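PDB 4R4X: pngf-ii from Elizabethkingia meningoseptica, which is a peptide:N-glycosidase that probably cleaves N-linked glycans from the asparagine side chains of glycoproteins. Local coordinates for residues A[6-11]-A[132-137]; A[86-91]-A[101-106]; A[108-113]-A[139-144]. All coordinates share one frame; numbering follows the deposited sequence.

Contact 1 (A[6-11]-A[132-137])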
loop_
_atom_site.group_PDB
_atom_site.type_symbol
_atom_site.label_atom_id
_atom_site.label_comp_id
_atom_site.label_asym_id
_atom_site.label_seq_id
_atom_site.Cartn_x
_atom_site.Cartn_y
_atom_site.Cartn_z
ATOM N N ILE A 6 25.810 -1.570 33.099
ATOM C CA ILE A 6 24.779 -2.338 33.773
ATOM C C ILE A 6 24.000 -3.175 32.784
ATOM O O ILE A 6 23.527 -2.664 31.754
ATOM C CB ILE A 6 23.791 -1.418 34.525
ATOM C CG1 ILE A 6 24.555 -0.475 35.476
ATOM C CG2 ILE A 6 22.774 -2.272 35.284
ATOM C CD1 ILE A 6 24.981 0.839 34.853
ATOM N N THR A 7 23.881 -4.462 33.086
ATOM C CA THR A 7 23.239 -5.410 32.228
ATOM C C THR A 7 21.976 -5.896 32.880
ATOM O O THR A 7 21.974 -6.193 34.063
ATOM C CB THR A 7 24.158 -6.620 31.975
ATOM O OG1 THR A 7 25.411 -6.135 31.471
ATOM C CG2 THR A 7 23.499 -7.588 30.985
ATOM N N TYR A 8 20.902 -5.958 32.105
ATOM C CA TYR A 8 19.573 -6.221 32.652
ATOM C C TYR A 8 18.967 -7.500 32.118
ATOM O O TYR A 8 19.339 -7.990 31.044
ATOM C CB TYR A 8 18.611 -5.076 32.319
ATOM C CG TYR A 8 18.972 -3.748 32.943
ATOM C CD1 TYR A 8 19.793 -2.858 32.282
ATOM C CD2 TYR A 8 18.475 -3.379 34.187
ATOM C CE1 TYR A 8 20.127 -1.629 32.839
ATOM C CE2 TYR A 8 18.809 -2.158 34.763
ATOM C CZ TYR A 8 19.624 -1.281 34.088
ATOM O OH TYR A 8 19.964 -0.058 34.638
ATOM N N GLN A 9 17.989 -7.993 32.860
ATOM C CA GLN A 9 17.279 -9.230 32.534
ATOM C C GLN A 9 15.768 -9.047 32.660
ATOM O O GLN A 9 15.285 -8.588 33.704
ATOM C CB GLN A 9 17.746 -10.340 33.476
ATOM C CG GLN A 9 17.120 -11.694 33.211
ATOM C CD GLN A 9 17.632 -12.754 34.171
ATOM O OE1 GLN A 9 18.423 -13.615 33.786
ATOM N NE2 GLN A 9 17.211 -12.681 35.419
ATOM N N ASN A 10 15.037 -9.425 31.610
ATOM C CA ASN A 10 13.572 -9.359 31.553
ATOM C C ASN A 10 12.899 -10.642 32.028
ATOM O O ASN A 10 13.355 -11.733 31.705
ATOM C CB ASN A 10 13.098 -9.076 30.125
ATOM C CG ASN A 10 13.415 -7.657 29.686
ATOM O OD1 ASN A 10 12.535 -6.905 29.273
ATOM N ND2 ASN A 10 14.657 -7.271 29.833
ATOM N N SER A 11 11.811 -10.472 32.779
ATOM C CA SER A 11 11.016 -11.559 33.344
ATOM C C SER A 11 9.557 -11.232 33.145
ATOM O O SER A 11 9.177 -10.067 33.122
ATOM C CB SER A 11 11.263 -11.664 34.850
ATOM O OG SER A 11 12.428 -12.412 35.122
ATOM N N LEU A 132 16.192 10.151 38.456
ATOM C CA LEU A 132 16.105 9.836 39.906
ATOM C C LEU A 132 17.400 9.289 40.487
ATOM O O LEU A 132 17.700 9.483 41.669
ATOM C CB LEU A 132 15.014 8.810 40.190
ATOM C CG LEU A 132 13.564 9.199 39.864
ATOM C CD1 LEU A 132 12.657 7.996 40.090
ATOM C CD2 LEU A 132 13.105 10.392 40.687
ATOM N N GLY A 133 18.142 8.566 39.653
ATOM C CA GLY A 133 19.312 7.840 40.078
ATOM C C GLY A 133 19.615 6.791 39.029
ATOM O O GLY A 133 19.250 6.954 37.861
ATOM N N LEU A 134 20.316 5.741 39.439
ATOM C CA LEU A 134 20.560 4.575 38.594
ATOM C C LEU A 134 19.472 3.543 38.861
ATOM O O LEU A 134 19.427 2.935 39.937
ATOM C CB LEU A 134 21.953 3.998 38.863
ATOM C CG LEU A 134 22.237 2.653 38.197
ATOM C CD1 LEU A 134 22.125 2.730 36.668
ATOM C CD2 LEU A 134 23.612 2.194 38.630
ATOM N N VAL A 135 18.600 3.353 37.879
ATOM C CA VAL A 135 17.474 2.445 37.999
ATOM C C VAL A 135 17.967 1.023 37.840
ATOM O O VAL A 135 18.503 0.668 36.792
ATOM C CB VAL A 135 16.382 2.758 36.956
ATOM C CG1 VAL A 135 15.260 1.737 37.010
ATOM C CG2 VAL A 135 15.825 4.162 37.173
ATOM N N LEU A 136 17.771 0.203 38.862
ATOM C CA LEU A 136 18.215 -1.192 38.829
ATOM C C LEU A 136 17.096 -2.212 38.641
ATOM O O LEU A 136 17.371 -3.386 38.398
ATOM C CB LEU A 136 19.029 -1.516 40.087
ATOM C CG LEU A 136 20.323 -0.721 40.231
ATOM C CD1 LEU A 136 20.983 -1.146 41.538
ATOM C CD2 LEU A 136 21.253 -0.948 39.033
ATOM N N LYS A 137 15.850 -1.777 38.741
ATOM C CA LYS A 137 14.712 -2.641 38.523
ATOM C C LYS A 137 13.471 -1.808 38.185
ATOM O O LYS A 137 13.204 -0.786 38.839
ATOM C CB LYS A 137 14.426 -3.450 39.784
ATOM C CG LYS A 137 13.230 -4.385 39.689
ATOM C CD LYS A 137 13.213 -5.294 40.914
ATOM C CE LYS A 137 11.873 -5.975 41.086
ATOM N NZ LYS A 137 11.877 -6.754 42.367
#
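Tyr8 and Val135 supply the polar part of this buried contact. The Tyr8 hydroxyl donates to the main-chain oxygen of Val135, with OH and O 2.7 Å apart, and it arrives almost in line with the carbonyl bond, the C=O...OH angle being 173°. The oxygen lies in the plane of the phenol ring at its edge, so CE2 of Tyr8 also comes within 3.5 Å of Val135 O. The CB of Tyr8 points toward strand 134-137, and chi1 of -64° sets CG anti to the carbonyl carbon; the ring spans the gap. The same CE2 is 4.1 Å from the main-chain oxygen of Leu136, which also lies at the ring edge.

Such a reach is needed because the two strands are not paired with each other. Strand 3-12 and strand 134-140 both pair antiparallel with strand 144-154, so they run in broadly the same direction, 35° apart, with 8.1 Å between the CA atoms of Tyr8 and Leu136. The contact therefore spans a curved sheet region of the N-terminal domain, a family placed in the LolA/LolB clan. On strand 134-140, Leu136 and Lys137 both face Trp114, forming a classic beta bulge.

Apolar packing accompanies the hydrogen bond. Ile6 and Leu134 meet tip to tip, their CD1 atoms 3.9 Å apart. CD1 of Leu134 also comes within 4.1 Å of Tyr8 OH, which lines the hydroxyl with a methyl group beside its carbonyl partner. A looser touch joins Ile6 CG2 to Leu136 CD2 at 4.3 Å. Pro125 packs against the side chains of both Tyr8 and Val135, while Ile23 and Ser25 of strand 23-27 border Tyr8.

Contact 2 (A[86-91]-A[101-106]); sequences KPTSET and KAVTSV
Lys86 and Val103 form the regular end of this contact, an antiparallel hydrogen-bonded pair in which Lys86 N donates to Val103 O over 2.7 Å and Val103 N returns a bond to Lys86 O. Pro87 and Ala102 follow as a non-hydrogen-bonded pair. Beyond them the direct bond from Thr88 N to Lys101 O is weak, and water 1 links the same two atoms.

The tighter packing gathers round Lys101, on the beta hairpin of strands 86-94 and 97-106. Thr88 OG1 donates to Lys101 O over 2.9 Å, standing well above the carbonyl plane, and accepts from Glu90 N in an ST turn. OG1 reaches this position because chi1 of 80° sets it between the backbone N and the carbonyl carbon. The Thr88 methyl CG2 meets Val103 CG2 at 3.8 Å, the two side chains crossing at about a right angle. Glu90 O accepts from Lys101 N, rejoining the strands past Ser89.

Glu90 and Lys101 lie side by side, pointing the same way. Their salt bridge measures 3.2 Å from OE2 of Glu90 to NZ of Lys101, approached from above the carboxylate plane; Glu112 is the stronger partner of this ammonium.

On the solvent side the side chains are held little: Pro87 is exposed and barely touches the opposite strand, and the Lys86 chain, bent at three torsions, turns off from the strand beyond CB, 3.8 Å from Val103 O.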
loop_
_atom_site.group_PDB
_atom_site.type_symbol
_atom_site.label_atom_id
_atom_site.label_comp_id
_atom_site.label_asym_id
_atom_site.label_seq_id
_atom_site.Cartn_x
_atom_site.Cartn_y
_atom_site.Cartn_z
ATOM N N LYS A 86 5.673 9.383 42.214
ATOM C CA LYS A 86 5.214 9.427 43.599
ATOM C C LYS A 86 6.228 8.659 44.456
ATOM O O LYS A 86 6.628 7.545 44.088
ATOM C CB LYS A 86 3.836 8.769 43.751
ATOM C CG LYS A 86 2.727 9.295 42.841
ATOM C CD LYS A 86 2.088 10.584 43.357
ATOM C CE LYS A 86 2.763 11.843 42.818
ATOM N NZ LYS A 86 2.596 12.005 41.343
ATOM N N PRO A 87 6.646 9.244 45.594
ATOM C CA PRO A 87 7.585 8.545 46.467
ATOM C C PRO A 87 6.899 7.419 47.245
ATOM O O PRO A 87 5.670 7.429 47.411
ATOM C CB PRO A 87 8.098 9.664 47.406
ATOM C CG PRO A 87 6.998 10.678 47.443
ATOM C CD PRO A 87 6.271 10.579 46.122
ATOM N N THR A 88 7.677 6.425 47.651
ATOM C CA THR A 88 7.234 5.436 48.620
ATOM C C THR A 88 8.307 5.305 49.699
ATOM O O THR A 88 9.418 5.821 49.563
ATOM C CB THR A 88 7.009 4.024 48.019
ATOM O OG1 THR A 88 8.267 3.341 47.873
ATOM C CG2 THR A 88 6.282 4.096 46.682
ATOM N N SER A 89 7.972 4.594 50.762
ATOM C CA SER A 89 8.930 4.344 51.820
ATOM C C SER A 89 9.667 3.007 51.608
ATOM O O SER A 89 10.420 2.580 52.473
ATOM C CB SER A 89 8.216 4.390 53.176
ATOM O OG SER A 89 7.236 3.369 53.256
ATOM N N GLU A 90 9.485 2.356 50.457
ATOM C CA GLU A 90 10.103 1.057 50.257
ATOM C C GLU A 90 11.577 1.229 49.928
ATOM O O GLU A 90 11.958 2.086 49.114
ATOM C CB GLU A 90 9.390 0.241 49.182
ATOM C CG GLU A 90 8.020 -0.213 49.646
ATOM C CD GLU A 90 7.265 -0.985 48.605
ATOM O OE1 GLU A 90 7.850 -1.899 47.973
ATOM O OE2 GLU A 90 6.071 -0.679 48.435
ATOM N N THR A 91 12.393 0.431 50.603
ATOM C CA THR A 91 13.836 0.440 50.436
ATOM C C THR A 91 14.325 -0.993 50.410
ATOM O O THR A 91 13.618 -1.946 50.810
ATOM C CB THR A 91 14.582 1.227 51.561
ATOM O OG1 THR A 91 14.412 0.571 52.815
ATOM C CG2 THR A 91 14.063 2.645 51.684
ATOM N N LYS A 101 12.195 2.850 46.078
ATOM C CA LYS A 101 11.181 2.670 45.095
ATOM C C LYS A 101 10.350 3.918 44.943
ATOM O O LYS A 101 9.982 4.561 45.933
ATOM C CB LYS A 101 10.268 1.521 45.481
ATOM C CG LYS A 101 9.374 1.093 44.339
ATOM C CD LYS A 101 8.358 0.048 44.793
ATOM C CE LYS A 101 6.993 0.655 45.037
ATOM N NZ LYS A 101 5.981 -0.394 45.293
ATOM N N ALA A 102 10.032 4.236 43.692
ATOM C CA ALA A 102 9.070 5.285 43.359
ATOM C C ALA A 102 8.145 4.720 42.309
ATOM O O ALA A 102 8.470 3.708 41.660
ATOM C CB ALA A 102 9.770 6.510 42.834
ATOM N N VAL A 103 6.996 5.370 42.143
ATOM C CA VAL A 103 5.954 4.875 41.250
ATOM C C VAL A 103 5.527 5.967 40.286
ATOM O O VAL A 103 5.399 7.132 40.674
ATOM C CB VAL A 103 4.707 4.410 42.024
ATOM C CG1 VAL A 103 3.689 3.781 41.071
ATOM C CG2 VAL A 103 5.075 3.414 43.103
ATOM N N THR A 104 5.337 5.585 39.023
ATOM C CA THR A 104 4.775 6.486 38.022
ATOM C C THR A 104 3.691 5.790 37.224
ATOM O O THR A 104 3.550 4.558 37.268
ATOM C CB THR A 104 5.835 7.077 37.072
ATOM O OG1 THR A 104 5.249 8.142 36.312
ATOM C CG2 THR A 104 6.429 6.016 36.107
ATOM N N SER A 105 2.938 6.613 36.498
ATOM C CA SER A 105 1.820 6.175 35.682
ATOM C C SER A 105 1.960 6.766 34.274
ATOM O O SER A 105 2.046 7.977 34.119
ATOM C CB SER A 105 0.509 6.630 36.328
ATOM O OG SER A 105 -0.613 6.085 35.656
ATOM N N VAL A 106 2.032 5.901 33.265
ATOM C CA VAL A 106 2.057 6.312 31.862
ATOM C C VAL A 106 0.977 5.530 31.110
ATOM O O VAL A 106 0.997 4.305 31.101
ATOM C CB VAL A 106 3.439 6.042 31.231
ATOM C CG1 VAL A 106 3.461 6.451 29.756
ATOM C CG2 VAL A 106 4.527 6.779 32.012
HETATM O O HOH W 1 10.649 7.023 46.751
#

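Contact 3 (A[108-113]-A[139-144]); sequences SNTIEV and VRNGSS
Glu112 and Val139 pair through two main-chain bonds, Glu112 N to Val139 O and Val139 N to Glu112 O, each 2.8 Å long, in an antiparallel hydrogen-bonded pair. Ile111 and Arg140 come next as the non-hydrogen-bonded pair, their CA atoms 4.5 Å apart, with Ile111 CA passing Val139 O in a CA-H...O contact. A third bond, nearly straight, runs from Asn141 N to Thr110 O just where strand 134-140 ends.

There the chain reverses in a tight hairpin leading into strand 144-154. Asn141 and Gly142, both with positive phi, occupy the corners of a turn close to type I′, and Arg140 O accepts from both Ser143 N and Ser144 N. Ser143 and Ser144 together face Arg140, a classic beta bulge, and Ser143 OG donates to Asn141 O at 3.0 Å.

On the face shared by Ile111 and Arg140, the two side chains run alongside each other. CG1 of Ile111 sits over the centre of the guanidinium, 4.0 Å above its plane. The arginine chain, extended to CD, bends at chi3 (-70°), which turns NE out of the line of the chain, and the Asn109 amide meets the guanidinium edge with the planes 80° apart. The Asn109 and Asn141 amides also touch, turned 59° to each other. On the Ile111 face, Leu128 packs on Ile111 and Phe85 on Val113.

On the face of Glu112 and Val139, the carboxylate oxygen OE1 lies 3.6 Å from Val139 CG1, and the side chains again point the same way. Water 2 accepts from Gly142 N at 2.7 Å and lies within donating distance of Glu112 OE1, which ties the turn to the neighbouring strand. The other oxygen, OE2, forms a salt bridge with Lys101.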
loop_
_atom_site.group_PDB
_atom_site.type_symbol
_atom_site.label_atom_id
_atom_site.label_comp_id
_atom_site.label_asym_id
_atom_site.label_seq_id
_atom_site.Cartn_x
_atom_site.Cartn_y
_atom_site.Cartn_z
ATOM N N SER A 108 -2.140 4.811 31.800
ATOM C CA SER A 108 -2.826 3.876 32.702
ATOM C C SER A 108 -1.977 2.674 33.149
ATOM O O SER A 108 -2.399 1.921 34.029
ATOM C CB SER A 108 -4.154 3.403 32.091
ATOM O OG SER A 108 -4.967 4.514 31.743
ATOM N N ASN A 109 -0.793 2.491 32.560
ATOM C CA ASN A 109 0.150 1.496 33.055
ATOM C C ASN A 109 0.851 2.047 34.292
ATOM O O ASN A 109 1.213 3.216 34.331
ATOM C CB ASN A 109 1.186 1.115 31.994
ATOM C CG ASN A 109 0.613 0.221 30.907
ATOM O OD1 ASN A 109 -0.204 -0.661 31.171
ATOM N ND2 ASN A 109 1.049 0.437 29.683
ATOM N N THR A 110 0.994 1.198 35.305
ATOM C CA THR A 110 1.740 1.508 36.514
ATOM C C THR A 110 3.135 0.915 36.424
ATOM O O THR A 110 3.300 -0.280 36.135
ATOM C CB THR A 110 1.046 0.912 37.741
ATOM O OG1 THR A 110 -0.263 1.468 37.838
ATOM C CG2 THR A 110 1.824 1.230 39.022
ATOM N N ILE A 111 4.138 1.752 36.656
ATOM C CA ILE A 111 5.528 1.305 36.607
ATOM C C ILE A 111 6.242 1.660 37.900
ATOM O O ILE A 111 6.373 2.841 38.249
ATOM C CB ILE A 111 6.313 1.923 35.430
ATOM C CG1 ILE A 111 5.603 1.649 34.096
ATOM C CG2 ILE A 111 7.732 1.368 35.408
ATOM C CD1 ILE A 111 4.787 2.826 33.605
ATOM N N GLU A 112 6.702 0.629 38.606
ATOM C CA GLU A 112 7.499 0.815 39.809
ATOM C C GLU A 112 8.981 0.833 39.419
ATOM O O GLU A 112 9.447 -0.027 38.665
ATOM C CB GLU A 112 7.240 -0.311 40.797
ATOM C CG GLU A 112 5.779 -0.539 41.150
ATOM C CD GLU A 112 5.592 -1.867 41.864
ATOM O OE1 GLU A 112 5.278 -2.885 41.198
ATOM O OE2 GLU A 112 5.806 -1.894 43.088
ATOM N N VAL A 113 9.700 1.813 39.948
ATOM C CA VAL A 113 11.099 2.042 39.633
ATOM C C VAL A 113 11.930 2.000 40.933
ATOM O O VAL A 113 11.637 2.706 41.906
ATOM C CB VAL A 113 11.234 3.375 38.873
ATOM C CG1 VAL A 113 12.673 3.700 38.568
ATOM C CG2 VAL A 113 10.424 3.297 37.575
ATOM N N VAL A 139 9.165 -2.515 37.329
ATOM C CA VAL A 139 8.063 -3.459 37.348
ATOM C C VAL A 139 6.864 -2.776 36.731
ATOM O O VAL A 139 6.411 -1.723 37.211
ATOM C CB VAL A 139 7.693 -3.921 38.770
ATOM C CG1 VAL A 139 6.651 -5.041 38.701
ATOM C CG2 VAL A 139 8.927 -4.372 39.518
ATOM N N ARG A 140 6.371 -3.372 35.649
ATOM C CA ARG A 140 5.293 -2.798 34.865
ATOM C C ARG A 140 4.044 -3.636 35.126
ATOM O O ARG A 140 4.025 -4.837 34.833
ATOM C CB ARG A 140 5.659 -2.798 33.381
ATOM C CG ARG A 140 4.532 -2.375 32.440
ATOM C CD ARG A 140 4.988 -2.319 30.983
ATOM N NE ARG A 140 5.918 -1.206 30.770
ATOM C CZ ARG A 140 5.587 0.015 30.331
ATOM N NH1 ARG A 140 4.324 0.324 30.016
ATOM N NH2 ARG A 140 6.532 0.945 30.201
ATOM N N ASN A 141 3.020 -2.990 35.692
ATOM C CA ASN A 141 1.752 -3.640 36.019
ATOM C C ASN A 141 1.923 -4.902 36.838
ATOM O O ASN A 141 1.260 -5.903 36.591
ATOM C CB ASN A 141 0.957 -3.919 34.730
ATOM C CG ASN A 141 0.634 -2.649 33.963
ATOM O OD1 ASN A 141 0.783 -2.582 32.742
ATOM N ND2 ASN A 141 0.208 -1.628 34.683
ATOM N N GLY A 142 2.848 -4.858 37.786
ATOM C CA GLY A 142 3.126 -5.979 38.665
ATOM C C GLY A 142 3.608 -7.266 38.009
ATOM O O GLY A 142 3.907 -8.218 38.718
ATOM N N SER A 143 3.722 -7.296 36.676
ATOM C CA SER A 143 3.979 -8.543 35.944
ATOM C C SER A 143 5.287 -8.563 35.162
ATOM O O SER A 143 6.017 -9.551 35.202
ATOM C CB SER A 143 2.832 -8.813 34.972
ATOM O OG SER A 143 1.591 -8.693 35.632
ATOM N N SER A 144 5.552 -7.492 34.419
ATOM C CA SER A 144 6.732 -7.415 33.568
ATOM C C SER A 144 7.864 -6.697 34.300
ATOM O O SER A 144 7.751 -5.512 34.645
ATOM C CB SER A 144 6.396 -6.691 32.280
ATOM O OG SER A 144 5.347 -7.369 31.606
HETATM O O HOH W 2 4.031 -2.553 38.506
#

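In the fold
From the N terminus, strand 3-12 waits for residues 132-137, and contact 1 then closes a loop of 120 residues. Contact 2 is nested inside that loop, closing the short 86-94/97-106 hairpin. The next strand, 109-116, opens contact 3, which closes only after 132-137 has been passed, so contacts 1 and 3 cross while contacts 2 and 3 follow in series. Strands 97-106, 109-116 and 134-140 are successive neighbours: Lys101 NZ and Glu112 OE2 join contacts 2 and 3 at 2.7 Å, and Val135 CG2 meets Val113 CG1 at 3.5 Å between contacts 1 and 3. All three belong to the N-terminal domain.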